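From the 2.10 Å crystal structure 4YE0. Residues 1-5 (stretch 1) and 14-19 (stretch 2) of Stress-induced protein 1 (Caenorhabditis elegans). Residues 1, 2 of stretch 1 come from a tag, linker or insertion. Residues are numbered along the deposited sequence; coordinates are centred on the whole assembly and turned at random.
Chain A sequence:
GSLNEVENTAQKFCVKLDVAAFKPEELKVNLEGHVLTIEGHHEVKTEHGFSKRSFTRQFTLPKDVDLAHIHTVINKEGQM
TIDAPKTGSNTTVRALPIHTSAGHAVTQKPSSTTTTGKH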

# COMPACT_ATOMS: atom_id res chain seq x y z
N GLY A 1 0.25 -2.94 4.74
CA GLY A 1 0.90 -3.53 5.96
C GLY A 1 -0.09 -3.66 7.11
O GLY A 1 0.15 -3.16 8.21
N SER A 2 -1.17 -4.39 6.85
CA SER A 2 -2.44 -4.26 7.59
C SER A 2 -2.45 -4.59 9.09
O SER A 2 -3.34 -4.12 9.80
CB SER A 2 -3.52 -5.10 6.89
OG SER A 2 -3.64 -4.73 5.53
N LEU A 3 -1.49 -5.38 9.58
CA LEU A 3 -1.40 -5.75 11.00
C LEU A 3 -2.62 -6.55 11.48
O LEU A 3 -3.60 -5.98 11.97
CB LEU A 3 -1.19 -4.50 11.88
CG LEU A 3 -1.02 -4.69 13.40
CD1 LEU A 3 0.22 -5.50 13.71
CD2 LEU A 3 -0.96 -3.34 14.10
N ASN A 4 -2.54 -7.87 11.35
CA ASN A 4 -3.67 -8.77 11.64
C ASN A 4 -3.81 -9.08 13.14
O ASN A 4 -4.72 -8.57 13.79
CB ASN A 4 -3.55 -10.07 10.82
CG ASN A 4 -3.30 -9.81 9.34
OD1 ASN A 4 -2.56 -10.55 8.69
ND2 ASN A 4 -3.91 -8.76 8.80
N GLU A 5 -2.92 -9.92 13.67
CA GLU A 5 -2.94 -10.29 15.09
C GLU A 5 -1.76 -9.67 15.84
O GLU A 5 -0.61 -9.85 15.43
CB GLU A 5 -2.87 -11.82 15.27
CG GLU A 5 -4.18 -12.50 15.66
CD GLU A 5 -4.84 -13.27 14.52
OE1 GLU A 5 -6.08 -13.42 14.57
OE2 GLU A 5 -4.13 -13.76 13.62
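Stretch 2, residues 14-19: CVKLDV

How does stretch 2 run relative to stretch 1? Residues 14-18 form an extended strand that begins earlier in the chain, and Val19 leaves it as loop or turn. Stretch 1 has no regular helix or strand, yet it lies alongside in a roughly antiparallel sense, the end-to-end directions of residues 1-5 and 14-18 being 139° apart. The nearest CA pairs set the register: Glu5 CA is 5.1 Å from Lys16 CA, Leu3 CA 4.1 Å from Leu17 CA, and Gly1 CA 5.1 Å from Asp18 CA. Walking up stretch 2 therefore means walking down stretch 1, and together they bury 426 Å².

What happens where the strand first meets Glu5? Cys14 contributes little; its CA-to-CB bond points sideways. At Val15 the backbone comes close, with Val15 CA 3.3 Å from Glu5 O in a CA-H...O contact. The CA-to-CB bond of Val15 also points sideways, and its side chain, in the t rotamer, reaches a different neighbour: Val15 CG1 lies 3.3 Å from Leu3 CD1, a tight apolar contact.

Which residue ties the two backbones together? Lys16 does, using both its amide and its carbonyl. Lys16 N donates a hydrogen bond to Glu5 O at 2.9 Å, so that one carbonyl meets both this amide and the CA of Val15. Lys16 O in turn accepts from Asn4 N at a short 2.5 Å, and Leu3 CA approaches the same Lys16 O at 3.3 Å in another CA-H...O contact. The CA-to-CB bond of Lys16 points toward stretch 1, but the end of the side chain leads away; Lys16 CD still passes 4.1 Å from Glu5 OE2.

How can Leu17 touch stretch 1 when its CA-to-CB bond points away? The end of its side chain, with chi1 and chi2 both m, comes nearer again, bringing Leu17 CD1 to 3.4 Å from Leu3 CD1. Leu3 behaves alike: its CA-to-CB bond points away overall, but its end comes nearer, so that Leu3 CD1 meets both Val15 and Leu17.

How does the contact end? Asp18 points its CA-to-CB bond toward stretch 1, where the tag residues Gly1 and Ser2 lie. Asp18 CB packs 3.8 Å from Ser2 CB, while Asp18 O is 3.3 Å from Gly1 CA in a third CA-H...O contact. Asp18 OD2 is hydrogen-bonded elsewhere in the structure. Val19 makes no contact, its side chain staying 5.2 Å or more from stretch 1.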

# COMPACT_ATOMS: atom_id res chain seq x y z
N CYS A 14 3.77 -11.58 19.73
CA CYS A 14 3.61 -11.91 18.33
C CYS A 14 2.85 -10.82 17.59
O CYS A 14 1.87 -10.28 18.10
CB CYS A 14 2.89 -13.25 18.17
SG CYS A 14 3.36 -14.15 16.67
N VAL A 15 3.34 -10.49 16.41
CA VAL A 15 2.64 -9.58 15.51
C VAL A 15 2.53 -10.29 14.16
O VAL A 15 3.42 -11.06 13.79
CB VAL A 15 3.40 -8.25 15.38
CG1 VAL A 15 2.83 -7.41 14.25
CG2 VAL A 15 3.34 -7.48 16.68
N LYS A 16 1.44 -10.04 13.45
CA LYS A 16 1.25 -10.58 12.11
C LYS A 16 0.78 -9.48 11.16
O LYS A 16 -0.20 -8.80 11.45
CB LYS A 16 0.23 -11.71 12.13
CG LYS A 16 0.82 -13.06 12.48
CD LYS A 16 -0.22 -14.17 12.39
CE LYS A 16 0.42 -15.55 12.35
NZ LYS A 16 0.77 -16.05 13.70
N LEU A 17 1.50 -9.31 10.05
CA LEU A 17 1.19 -8.26 9.07
C LEU A 17 0.83 -8.85 7.71
O LEU A 17 1.35 -9.91 7.33
CB LEU A 17 2.40 -7.33 8.85
CG LEU A 17 3.09 -6.66 10.03
CD1 LEU A 17 2.08 -5.93 10.90
CD2 LEU A 17 3.90 -7.66 10.84
N ASP A 18 -0.03 -8.15 6.99
CA ASP A 18 -0.33 -8.47 5.60
C ASP A 18 0.71 -7.76 4.73
O ASP A 18 0.73 -6.53 4.64
CB ASP A 18 -1.74 -8.01 5.22
CG ASP A 18 -2.18 -8.49 3.84
OD1 ASP A 18 -3.39 -8.40 3.54
OD2 ASP A 18 -1.32 -8.96 3.06
N VAL A 19 1.56 -8.56 4.09
CA VAL A 19 2.76 -8.07 3.44
C VAL A 19 2.84 -8.56 1.97
O VAL A 19 3.87 -8.41 1.30
CB VAL A 19 3.97 -8.47 4.34
CG1 VAL A 19 5.15 -9.03 3.59
CG2 VAL A 19 4.37 -7.30 5.23